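Local coordinates for molybdopterin biosynthesis protein MoaB (Sulfolobus tokodaii, PDB 3IWT) that probably takes part in molybdenum cofactor biosynthesis as a MogA/MoaB-family protein with a likely molybdopterin-binding fold, at residues Lys46-Glu51 / Ala156-Leu161; Ser60-Pro63 / Lys68-Lys71; Thr74-Ile79 / Asp83-Thr88; Gly89-Gly92 / Ile98-Glu101; Ser115-Leu120 / Lys162-Pro167. All blocks are in the same frame, centred on the assembly; numbering follows the deposited sequence. Where two conformers were deposited one is given.

Contact 1. Residues Lys46-Glu51 / Ala156-Leu161; sequences KQLLIE and AVKLAL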
# COMPACT_ATOMS: atom_id res chain seq x y z
N LYS A 46 -20.29 24.67 -14.44
CA LYS A 46 -21.75 24.71 -14.57
C LYS A 46 -22.19 25.08 -15.98
O LYS A 46 -23.02 24.38 -16.58
CB LYS A 46 -22.33 25.69 -13.56
CG LYS A 46 -22.18 25.26 -12.12
CD LYS A 46 -22.40 26.44 -11.18
CE LYS A 46 -22.33 25.99 -9.73
NZ LYS A 46 -22.61 27.11 -8.79
N GLN A 47 -21.61 26.17 -16.50
CA GLN A 47 -21.92 26.74 -17.82
C GLN A 47 -21.70 25.68 -18.92
O GLN A 47 -22.59 25.45 -19.76
CB GLN A 47 -20.94 27.91 -18.06
CG GLN A 47 -21.53 29.26 -18.45
CD GLN A 47 -20.49 30.11 -19.18
OE1 GLN A 47 -19.41 30.39 -18.66
NE2 GLN A 47 -20.80 30.49 -20.42
N LEU A 48 -20.52 25.04 -18.90
CA LEU A 48 -20.15 24.05 -19.93
C LEU A 48 -20.99 22.80 -19.81
O LEU A 48 -21.40 22.23 -20.82
CB LEU A 48 -18.66 23.68 -19.87
CG LEU A 48 -17.64 24.67 -20.46
CD1 LEU A 48 -16.21 24.22 -20.17
CD2 LEU A 48 -17.87 24.86 -21.95
N LEU A 49 -21.21 22.33 -18.58
CA LEU A 49 -22.04 21.15 -18.34
C LEU A 49 -23.46 21.36 -18.83
O LEU A 49 -24.02 20.50 -19.54
CB LEU A 49 -22.11 20.75 -16.87
CG LEU A 49 -20.88 20.06 -16.28
CD1 LEU A 49 -21.08 19.94 -14.77
CD2 LEU A 49 -20.59 18.68 -16.94
N ILE A 50 -24.04 22.53 -18.52
CA ILE A 50 -25.40 22.95 -19.02
C ILE A 50 -25.51 23.19 -20.53
O ILE A 50 -26.57 22.92 -21.21
CB ILE A 50 -25.88 24.23 -18.26
CG1 ILE A 50 -26.17 23.86 -16.79
CG2 ILE A 50 -27.12 24.82 -18.93
CD1 ILE A 50 -26.38 25.03 -15.84
N GLU A 51 -24.48 23.82 -21.09
CA GLU A 51 -24.39 24.06 -22.52
C GLU A 51 -24.40 22.74 -23.29
O GLU A 51 -24.81 22.69 -24.45
CB GLU A 51 -23.10 24.82 -22.81
CG GLU A 51 -22.76 25.03 -24.27
CD GLU A 51 -21.48 25.82 -24.42
OE1 GLU A 51 -21.62 27.07 -24.71
OE2 GLU A 51 -20.36 25.18 -24.22
N ALA A 156 -7.49 25.19 -16.46
CA ALA A 156 -7.35 23.75 -16.23
C ALA A 156 -8.71 23.03 -16.23
O ALA A 156 -8.88 21.94 -16.79
CB ALA A 156 -6.59 23.47 -14.89
N VAL A 157 -9.67 23.63 -15.55
CA VAL A 157 -11.00 23.08 -15.46
C VAL A 157 -11.65 23.02 -16.84
O VAL A 157 -12.22 22.00 -17.24
CB VAL A 157 -11.83 23.89 -14.44
CG1 VAL A 157 -13.25 23.60 -14.58
CG2 VAL A 157 -11.35 23.61 -12.98
N LYS A 158 -11.52 24.11 -17.59
CA LYS A 158 -12.04 24.18 -18.95
C LYS A 158 -11.41 23.06 -19.80
O LYS A 158 -12.12 22.36 -20.53
CB LYS A 158 -11.76 25.56 -19.53
CG LYS A 158 -12.41 25.85 -20.85
CD LYS A 158 -11.97 27.18 -21.43
CE LYS A 158 -12.57 28.37 -20.71
NZ LYS A 158 -12.53 29.59 -21.62
N LEU A 159 -10.10 22.90 -19.70
CA LEU A 159 -9.38 21.87 -20.44
C LEU A 159 -9.87 20.47 -20.11
O LEU A 159 -10.07 19.66 -21.01
CB LEU A 159 -7.88 21.94 -20.12
CG LEU A 159 -6.93 21.05 -20.94
CD1 LEU A 159 -6.94 21.46 -22.42
CD2 LEU A 159 -5.52 21.11 -20.37
N ALA A 160 -10.02 20.16 -18.81
CA ALA A 160 -10.48 18.86 -18.36
C ALA A 160 -11.87 18.58 -18.90
O ALA A 160 -12.12 17.51 -19.44
CB ALA A 160 -10.47 18.79 -16.81
N LEU A 161 -12.77 19.56 -18.78
CA LEU A 161 -14.13 19.38 -19.28
C LEU A 161 -14.23 19.12 -20.79
O LEU A 161 -14.89 18.18 -21.22
CB LEU A 161 -14.99 20.58 -18.91
CG LEU A 161 -15.51 20.61 -17.48
CD1 LEU A 161 -15.88 22.06 -17.15
CD2 LEU A 161 -16.72 19.66 -17.34

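Contact 2. Residues Ser60-Pro63 / Lys68-Lys71; sequences SLVP and KILK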
# COMPACT_ATOMS: atom_id res chain seq x y z
N SER A 60 -21.60 23.02 -3.67
CA SER A 60 -21.14 23.41 -2.35
C SER A 60 -19.75 24.04 -2.43
O SER A 60 -18.99 23.80 -3.39
CB SER A 60 -21.14 22.21 -1.40
OG SER A 60 -20.27 21.20 -1.85
N LEU A 61 -19.45 24.85 -1.43
CA LEU A 61 -18.17 25.53 -1.34
C LEU A 61 -17.59 25.24 0.02
O LEU A 61 -18.27 25.43 1.04
CB LEU A 61 -18.35 27.03 -1.57
CG LEU A 61 -17.20 27.98 -1.20
CD1 LEU A 61 -16.01 27.68 -2.04
CD2 LEU A 61 -17.63 29.45 -1.33
N VAL A 62 -16.36 24.75 0.04
CA VAL A 62 -15.67 24.35 1.27
C VAL A 62 -14.22 24.84 1.23
O VAL A 62 -13.68 25.06 0.14
CB VAL A 62 -15.74 22.81 1.49
CG1 VAL A 62 -17.21 22.37 1.79
CG2 VAL A 62 -15.14 22.02 0.32
N PRO A 63 -13.58 24.99 2.40
CA PRO A 63 -12.16 25.32 2.44
C PRO A 63 -11.27 24.07 2.35
O PRO A 63 -11.79 22.94 2.25
CB PRO A 63 -12.03 25.97 3.82
CG PRO A 63 -12.93 25.18 4.66
CD PRO A 63 -14.11 24.80 3.76
N LYS A 68 -14.38 18.98 6.32
CA LYS A 68 -15.31 19.73 5.48
C LYS A 68 -15.38 19.22 4.04
O LYS A 68 -16.44 19.21 3.43
CB LYS A 68 -15.01 21.23 5.53
CG LYS A 68 -15.38 21.87 6.89
CD LYS A 68 -15.07 23.34 6.87
CE LYS A 68 -15.79 24.12 7.92
NZ LYS A 68 -15.59 23.65 9.27
N ILE A 69 -14.25 18.76 3.53
CA ILE A 69 -14.18 18.23 2.18
C ILE A 69 -14.87 16.86 2.14
O ILE A 69 -15.70 16.61 1.25
CB ILE A 69 -12.71 18.10 1.70
CG1 ILE A 69 -12.11 19.47 1.35
CG2 ILE A 69 -12.60 17.16 0.49
CD1 ILE A 69 -10.56 19.39 1.13
N LEU A 70 -14.61 16.02 3.14
CA LEU A 70 -15.32 14.74 3.24
C LEU A 70 -16.84 14.92 3.31
O LEU A 70 -17.58 14.25 2.60
CB LEU A 70 -14.85 13.93 4.45
CG LEU A 70 -13.42 13.37 4.49
CD1 LEU A 70 -13.06 12.85 5.92
CD2 LEU A 70 -13.26 12.27 3.40
N LYS A 71 -17.30 15.84 4.15
CA LYS A 71 -18.73 16.11 4.28
C LYS A 71 -19.35 16.60 2.97
O LYS A 71 -20.45 16.18 2.62
CB LYS A 71 -19.01 17.14 5.36
CG LYS A 71 -20.49 17.33 5.56
CD LYS A 71 -20.84 18.64 6.22
CE LYS A 71 -22.41 18.88 6.21
NZ LYS A 71 -23.19 17.61 6.38

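Contact 3. Residues Thr74-Ile79 / Asp83-Thr88; sequences TDALSI and DVIIST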
# COMPACT_ATOMS: atom_id res chain seq x y z
N THR A 74 -19.58 13.37 0.74
CA THR A 74 -20.60 12.42 1.22
C THR A 74 -22.02 12.96 1.05
O THR A 74 -22.94 12.19 0.72
CB THR A 74 -20.33 11.92 2.68
OG1 THR A 74 -20.29 13.03 3.60
CG2 THR A 74 -19.05 11.16 2.71
N ASP A 75 -22.21 14.25 1.28
CA ASP A 75 -23.48 14.89 1.01
C ASP A 75 -23.90 14.69 -0.45
O ASP A 75 -25.07 14.42 -0.73
CB ASP A 75 -23.44 16.40 1.34
CG ASP A 75 -23.59 16.71 2.86
OD1 ASP A 75 -23.80 15.79 3.65
OD2 ASP A 75 -23.46 17.90 3.23
N ALA A 76 -22.96 14.81 -1.38
CA ALA A 76 -23.25 14.66 -2.81
C ALA A 76 -23.47 13.19 -3.19
O ALA A 76 -24.41 12.85 -3.93
CB ALA A 76 -22.13 15.30 -3.66
N LEU A 77 -22.64 12.32 -2.64
CA LEU A 77 -22.73 10.88 -2.87
C LEU A 77 -24.04 10.30 -2.36
O LEU A 77 -24.51 9.32 -2.90
CB LEU A 77 -21.56 10.15 -2.19
CG LEU A 77 -20.19 10.37 -2.82
CD1 LEU A 77 -19.10 9.90 -1.83
CD2 LEU A 77 -20.12 9.63 -4.12
N SER A 78 -24.64 10.95 -1.36
CA SER A 78 -25.87 10.47 -0.73
C SER A 78 -27.14 10.84 -1.46
O SER A 78 -28.23 10.45 -1.03
CB SER A 78 -25.94 10.97 0.71
OG SER A 78 -24.85 10.44 1.41
N ILE A 79 -27.02 11.61 -2.53
CA ILE A 79 -28.15 11.98 -3.37
C ILE A 79 -28.21 10.99 -4.52
O ILE A 79 -27.32 10.97 -5.39
CB ILE A 79 -27.99 13.40 -3.92
CG1 ILE A 79 -27.92 14.40 -2.75
CG2 ILE A 79 -29.15 13.78 -4.90
CD1 ILE A 79 -27.38 15.79 -3.14
N ASP A 83 -25.19 11.67 -10.75
CA ASP A 83 -24.41 10.73 -11.57
C ASP A 83 -22.90 10.95 -11.47
O ASP A 83 -22.11 10.00 -11.45
CB ASP A 83 -24.83 10.80 -13.04
CG ASP A 83 -26.29 10.50 -13.24
OD1 ASP A 83 -26.75 9.47 -12.72
OD2 ASP A 83 -27.00 11.28 -13.93
N VAL A 84 -22.51 12.22 -11.42
CA VAL A 84 -21.10 12.60 -11.47
C VAL A 84 -20.90 13.77 -10.49
O VAL A 84 -21.73 14.69 -10.40
CB VAL A 84 -20.68 13.08 -12.89
CG1 VAL A 84 -19.18 13.42 -12.96
CG2 VAL A 84 -21.08 12.07 -13.99
N ILE A 85 -19.77 13.72 -9.79
CA ILE A 85 -19.31 14.79 -8.92
C ILE A 85 -18.03 15.35 -9.52
O ILE A 85 -17.11 14.59 -9.83
CB ILE A 85 -19.03 14.29 -7.48
CG1 ILE A 85 -20.29 13.68 -6.85
CG2 ILE A 85 -18.44 15.45 -6.61
CD1 ILE A 85 -20.05 12.82 -5.57
N ILE A 86 -17.97 16.67 -9.64
CA ILE A 86 -16.77 17.36 -10.10
C ILE A 86 -16.37 18.39 -9.05
O ILE A 86 -17.17 19.25 -8.63
CB ILE A 86 -16.98 18.05 -11.46
CG1 ILE A 86 -17.44 17.05 -12.54
CG2 ILE A 86 -15.67 18.79 -11.91
CD1 ILE A 86 -17.67 17.70 -13.93
N SER A 87 -15.12 18.30 -8.60
CA SER A 87 -14.60 19.32 -7.70
C SER A 87 -13.53 20.13 -8.39
O SER A 87 -12.82 19.63 -9.28
CB SER A 87 -14.07 18.72 -6.39
OG SER A 87 -12.92 17.91 -6.60
N THR A 88 -13.38 21.37 -7.96
CA THR A 88 -12.30 22.22 -8.41
C THR A 88 -11.55 22.79 -7.21
O THR A 88 -12.16 23.42 -6.36
CB THR A 88 -12.80 23.38 -9.31
OG1 THR A 88 -11.73 24.32 -9.58
CG2 THR A 88 -14.00 24.13 -8.71

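Contact 4. Residues Gly89-Gly92 / Ile98-Glu101; sequences GGTG and ITVE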
# COMPACT_ATOMS: atom_id res chain seq x y z
N GLY A 89 -10.24 22.58 -7.19
CA GLY A 89 -9.34 23.09 -6.16
C GLY A 89 -8.61 22.05 -5.33
O GLY A 89 -9.14 20.97 -5.03
N GLY A 90 -7.36 22.38 -5.01
CA GLY A 90 -6.57 21.65 -4.03
C GLY A 90 -5.89 20.39 -4.50
O GLY A 90 -5.63 19.49 -3.68
N THR A 91 -5.55 20.34 -5.79
CA THR A 91 -4.92 19.16 -6.39
C THR A 91 -3.43 19.36 -6.75
O THR A 91 -2.86 18.56 -7.45
CB THR A 91 -5.72 18.68 -7.62
OG1 THR A 91 -5.71 19.68 -8.66
CG2 THR A 91 -7.18 18.37 -7.26
N GLY A 92 -2.81 20.42 -6.24
CA GLY A 92 -1.41 20.67 -6.47
C GLY A 92 -0.53 20.42 -5.26
O GLY A 92 -0.85 19.58 -4.40
N ILE A 98 -5.04 19.38 -0.20
CA ILE A 98 -5.30 18.06 0.38
C ILE A 98 -6.48 17.29 -0.27
O ILE A 98 -6.88 16.22 0.20
CB ILE A 98 -5.53 18.17 1.91
CG1 ILE A 98 -6.78 19.01 2.23
CG2 ILE A 98 -4.29 18.72 2.64
CD1 ILE A 98 -7.28 18.73 3.66
N THR A 99 -6.99 17.79 -1.39
CA THR A 99 -8.20 17.22 -2.00
C THR A 99 -7.98 15.76 -2.43
O THR A 99 -8.79 14.88 -2.10
CB THR A 99 -8.62 18.05 -3.22
OG1 THR A 99 -8.91 19.40 -2.84
CG2 THR A 99 -9.85 17.42 -3.91
N VAL A 100 -6.88 15.51 -3.12
CA VAL A 100 -6.57 14.16 -3.65
C VAL A 100 -6.29 13.17 -2.53
O VAL A 100 -6.77 12.05 -2.55
CB VAL A 100 -5.40 14.21 -4.68
CG1 VAL A 100 -5.04 12.81 -5.16
CG2 VAL A 100 -5.80 15.11 -5.88
N GLU A 101 -5.54 13.61 -1.54
CA GLU A 101 -5.18 12.78 -0.42
C GLU A 101 -6.40 12.47 0.44
O GLU A 101 -6.46 11.44 1.12
CB GLU A 101 -4.14 13.49 0.43
CG GLU A 101 -2.79 13.69 -0.26
CD GLU A 101 -2.82 14.67 -1.42
OE1 GLU A 101 -3.55 15.72 -1.38
OE2 GLU A 101 -2.09 14.38 -2.41
O HOH W 1 -4.32 17.15 -3.62

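Contact 5. Residues Ser115-Leu120 / Lys162-Pro167; sequences SDVFRL and KELILP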
# COMPACT_ATOMS: atom_id res chain seq x y z
N SER A 115 -5.31 10.74 -14.48
CA SER A 115 -4.24 11.60 -14.00
C SER A 115 -3.16 11.87 -15.07
O SER A 115 -2.82 13.03 -15.34
CB SER A 115 -3.61 11.05 -12.71
OG SER A 115 -3.27 9.69 -12.84
N ASP A 116 -2.62 10.83 -15.69
CA ASP A 116 -1.59 11.03 -16.72
C ASP A 116 -2.09 11.61 -18.04
O ASP A 116 -1.41 12.42 -18.69
CB ASP A 116 -0.72 9.76 -16.91
CG ASP A 116 -1.53 8.52 -17.15
OD1 ASP A 116 -1.96 7.93 -16.14
OD2 ASP A 116 -1.74 8.14 -18.33
N VAL A 117 -3.29 11.20 -18.46
CA VAL A 117 -3.87 11.77 -19.68
C VAL A 117 -4.21 13.26 -19.50
O VAL A 117 -4.02 14.06 -20.42
CB VAL A 117 -5.07 10.96 -20.19
CG1 VAL A 117 -5.66 11.64 -21.45
CG2 VAL A 117 -4.64 9.52 -20.49
N PHE A 118 -4.66 13.65 -18.31
CA PHE A 118 -4.86 15.07 -18.03
C PHE A 118 -3.54 15.83 -18.07
O PHE A 118 -3.47 16.95 -18.60
CB PHE A 118 -5.58 15.32 -16.70
CG PHE A 118 -5.79 16.81 -16.43
CD1 PHE A 118 -6.68 17.55 -17.20
CD2 PHE A 118 -5.03 17.47 -15.46
CE1 PHE A 118 -6.85 18.91 -16.97
CE2 PHE A 118 -5.20 18.84 -15.22
CZ PHE A 118 -6.09 19.55 -15.99
N ARG A 119 -2.49 15.23 -17.52
CA ARG A 119 -1.17 15.86 -17.57
C ARG A 119 -0.65 15.94 -19.02
O ARG A 119 0.01 16.92 -19.39
CB ARG A 119 -0.20 15.16 -16.64
CG ARG A 119 -0.50 15.44 -15.19
CD ARG A 119 0.53 14.86 -14.24
NE ARG A 119 0.51 13.41 -14.09
CZ ARG A 119 -0.02 12.75 -13.07
NH1 ARG A 119 -0.70 13.38 -12.13
NH2 ARG A 119 0.11 11.43 -13.00
N LEU A 120 -1.01 14.96 -19.85
CA LEU A 120 -0.62 14.96 -21.27
C LEU A 120 -1.23 16.16 -22.03
O LEU A 120 -0.52 16.92 -22.70
CB LEU A 120 -1.02 13.60 -21.92
CG LEU A 120 -0.82 13.31 -23.42
CD1 LEU A 120 -1.14 11.84 -23.62
CD2 LEU A 120 -1.71 14.14 -24.33
N LYS A 162 -13.62 20.00 -21.58
CA LYS A 162 -13.72 19.91 -23.02
C LYS A 162 -13.00 18.70 -23.62
O LYS A 162 -13.54 18.04 -24.51
CB LYS A 162 -13.17 21.18 -23.66
CG LYS A 162 -13.95 22.43 -23.33
CD LYS A 162 -13.41 23.58 -24.15
CE LYS A 162 -14.13 24.86 -23.94
NZ LYS A 162 -13.54 25.90 -24.91
N GLU A 163 -11.81 18.39 -23.11
CA GLU A 163 -11.01 17.36 -23.73
C GLU A 163 -11.26 15.97 -23.15
O GLU A 163 -11.19 15.00 -23.89
CB GLU A 163 -9.53 17.76 -23.66
CG GLU A 163 -9.26 19.14 -24.29
CD GLU A 163 -9.81 19.24 -25.69
OE1 GLU A 163 -9.56 18.32 -26.50
OE2 GLU A 163 -10.51 20.21 -25.99
N LEU A 164 -11.59 15.87 -21.85
CA LEU A 164 -11.67 14.56 -21.20
C LEU A 164 -13.02 14.15 -20.60
O LEU A 164 -13.42 12.99 -20.72
CB LEU A 164 -10.60 14.47 -20.10
CG LEU A 164 -9.16 14.70 -20.57
CD1 LEU A 164 -8.22 14.46 -19.40
CD2 LEU A 164 -8.79 13.80 -21.73
N ILE A 165 -13.72 15.07 -19.95
CA ILE A 165 -14.97 14.74 -19.27
C ILE A 165 -16.15 14.69 -20.25
O ILE A 165 -16.81 13.66 -20.37
CB ILE A 165 -15.24 15.70 -18.07
CG1 ILE A 165 -14.06 15.62 -17.09
CG2 ILE A 165 -16.59 15.40 -17.44
CD1 ILE A 165 -14.21 16.52 -15.87
N LEU A 166 -16.42 15.79 -20.94
CA LEU A 166 -17.58 15.83 -21.84
C LEU A 166 -17.60 14.69 -22.87
O LEU A 166 -18.64 14.07 -23.07
CB LEU A 166 -17.72 17.22 -22.51
CG LEU A 166 -18.07 18.37 -21.55
CD1 LEU A 166 -18.04 19.74 -22.26
CD2 LEU A 166 -19.42 18.18 -20.83
N PRO A 167 -16.46 14.38 -23.53
CA PRO A 167 -16.46 13.32 -24.56
C PRO A 167 -16.66 11.87 -24.10
O PRO A 167 -17.13 11.05 -24.88
CB PRO A 167 -15.07 13.47 -25.21
CG PRO A 167 -14.63 14.84 -24.85
CD PRO A 167 -15.14 15.03 -23.47

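Contact 1. Residues Lys46-Glu51 / Ala156-Leu161
Leu48 and Leu161 point at each other across two neighbouring helices and meet through their delta methyls. Leu48 CD1 lies 3.7 Å from Leu161 CD1 and, turned in along the partner's side chain, 4.0 Å from Leu161 CB, so it touches both the root and the branch of that leucine. The CA atoms of the pair are 7.6 Å apart. In Leu48, CG sits anti to the carbonyl carbon (chi1 -77°), and the extended second torsion then carries CD1 straight across the gap. Leu161 works as a fork. While its CD1 takes Leu48, its CD2 turns to Leu49, whose CD2 is 4.0 Å from Leu161 CD2; these two side chains cross at about a right angle. The CB of Leu49 does not itself face the partner helix, and it is the far methyl that leans over to it. Both helices pack on one face of the central sheet of the alpha/beta/alpha MogA/MoaB fold: Leu49 also rests on Ile56 of strand 55-62, and Leu161 on Ile86 of strand 84-88. The segment axes approach to 10.8 Å and run nearly parallel, with a crossing angle of -21°, a spacing that one leucine from each side can bridge. Lys158, one turn before Leu161, flanks the leucines with its aliphatic part, CG lying 4.2 Å from Leu48 CD1. Beyond CG its chain bends at the third torsion. On the sheet side of the pair, Ile45, one turn before Leu49, also touches Leu161.

Contact 2. Residues Ser60-Pro63 / Lys68-Lys71
Val62, at the end of strand 55-62, faces the first turns of helix 66-77, with Val62 and Lys68 CA atoms 6.3 Å apart. The two segments form the strand-to-helix half of a beta-alpha-beta crossover, as the chain goes on from this helix to strand 84-88, parallel to strand 55-62 in the same sheet. The tight part is buried, with carbons packed on carbons and on two backbone carbonyls. Val62 splits its two methyls: CG1 lies against the backbone, 3.6 Å from Lys68 O, while CG2, placed between its own N and carbonyl carbon by a chi1 of -68°, meets Ile69 CG1 at 4.1 Å. The backbone of Val62 is also bonded, within the sheet, to Thr22 and Ser24, and Ile69 leans on Ile23, so the pair closes over the strand next in the sheet. The solvent side belongs to Lys68: its methylenes still pack closely, and it is the end of the chain that leaves. Its CB points at the strand, and its methylene chain crosses the Pro63 ring at about a right angle, with Lys68 CD 3.6 Å from Pro63 CD and as near to CG. A bend at the last torsion (chi4 56°) then takes the ammonium away from the proline. Tyr28 touches both Pro63 and Lys68 on this partly exposed side. Farther along the helix, Lys71 forms a salt bridge with Asp75 and packs against Ser78 of the second subunit. On the buried side, the proline carbonyl faces the isoleucine, with Pro63 O 3.6 Å from Ile69 CG1 and 3.9 Å from Ile69 CD1.

Contact 3. Residues Thr74-Ile79 / Asp83-Thr88
Ile85 and Leu77 both hold their gamma carbon anti to the carbonyl carbon, CG1 of Ile85 at chi1 -60° and CG of Leu77 at chi1 -70°, and both then run on extended; in Ile85 this sends CD1 out from the strand towards the helix. There CD1 settles where two helix residues meet. Leu77 CD2 lies 3.5 Å from Ile85 CD1, with Leu77 CG nearly as close, and the two side chains cross at about a right angle. From the preceding residue, Ala76 CB comes within 3.8 Å of Ile85 CD1 and 4.0 Å of Ile85 CG1. Ala76 is aimed directly at the strand and its small methyl allows a close approach, the CA atoms of Ala76 and Ile85 being 7.3 Å apart, whereas Leu77 starts off to one side and leans in with its methyl. The helix ends just beyond: Ser78 N still bonds to Thr74 O at 3.0 Å, and Ile79 N reaches Ala76 O at 3.2 Å. This is the return half of the beta-alpha-beta crossover, in which helix 66-77 covers one face of the central sheet; Val84 and Ile86, on the other face of strand 84-88, pack on helix 154-176. Ala76 also touches Tyr19 on the adjoining strand, and the outer side of the helix meets the second subunit, Thr74 hydrogen-bonding to Thr74 of the second subunit and Leu77 packing on Ile67 of that subunit. Only aliphatic carbons join Ala76 and Leu77 to Ile85, so the attachment rests on shape and on burial of apolar surface, without directional bonds.

Contact 4. Residues Gly89-Gly92 / Ile98-Glu101
Thr99 lies against the peptide carbonyls of Gly89 and Gly90, its hydroxyl and its backbone N-H each taking one of them. Thr99 OG1 donates to Gly89 O at 2.7 Å, standing 24° off the carbonyl plane. The neighbouring Thr99 N reaches Gly90 O at 3.2 Å, with an N-H...O angle of 148°. Because OG1 is anti to the carbonyl carbon (chi1 -60°), it sits beside N, and the two donors address successive carbonyls. Gly90 O is gripped again by a water, 2.7 Å away, which also donates to Glu101 OE1 and accepts from Val100 N; between them, Gly90 O and the water take the N-H groups of Thr99 and Val100 in the first helical turn. A side chain at Gly90 would run into Thr99 OG1. Beside the polar grip, Thr91 CG2 packs on Val100 CG2 at 3.8 Å. With a valine in place of Thr99 the hydroxyl would be gone, and Gly89 O would probably be left without this donor, loosening the hold of the loop on the helix start. The Gly-Gly-Thr-Gly loop is a signature of the MogA/MoaB family, consistent with a part in the predicted molybdopterin site. It directly follows strand 84-88, with Gly89 bonded through its backbone to Leu150 of strand 145-150, while Ile98, just before helix 99-103, rests on Lys66 and Ile69 of helix 66-77.

Contact 5. Residues Ser115-Leu120 / Lys162-Pro167
Phe118 and Leu164 bring two helices together, their CA atoms 7.5 Å apart. Segment 115-120 is regular helix, but 162-165 makes a wider pi-type turn, and the helix kinks where the nitrogen of Pro167 lacks a bond to the preceding turn. Leu164 points at the partner and divides its methyls between two successive residues. CD1 nestles against the Phe118 backbone, 3.7 Å from Phe118 CA and 3.9 Å from Phe118 CB, and lies at the ring's edge, near its plane. CD2 meets Val117 CG1 at 3.8 Å. The ring of Phe118, with CG anti to the backbone N (chi1 -180°), is directed along helix 154-176 to Ala156 and Ala160, so Leu164 touches its base. A glycerol, probably from the crystallisation liquor, lies about 4 Å from the Phe118 side chain. Other subunits border the contact: Leu164 O accepts from Tyr133 OH of the third subunit, and Asp116 forms a salt bridge to Arg119 of that same subunit, while Arg119 pairs with Asp116 of the fourth. Such cyclic pairing of one helix with its copies in two neighbours is consistent with the trimeric core known in the MogA/MoaB family.

Overall arrangement
Contacts 1 and 5 share helix 154-176, with centres 12 Å apart, and are joined where Ala160 CB meets Phe118 CE1 at 3.6 Å. Contacts 2 and 3 share helix 66-77, which covers the other face of the sheet and meets the second subunit. Strand 84-88 links the two layers: Ile86 CD1 of that strand lies 4.0 Å from Leu161 CD2 of contact 1 and 4.1 Å from Ile165 CD1 of contact 5. Contact 4, whose Gly-Gly-Thr-Gly loop is probably part of the molybdopterin site, follows the same strand and touches contact 2 through Ile98 CG1 and Ile69 CD1, 3.9 Å apart. The bound magnesium ion is about 8 Å from the Lys158 side chain and about 12 Å from that of Phe118.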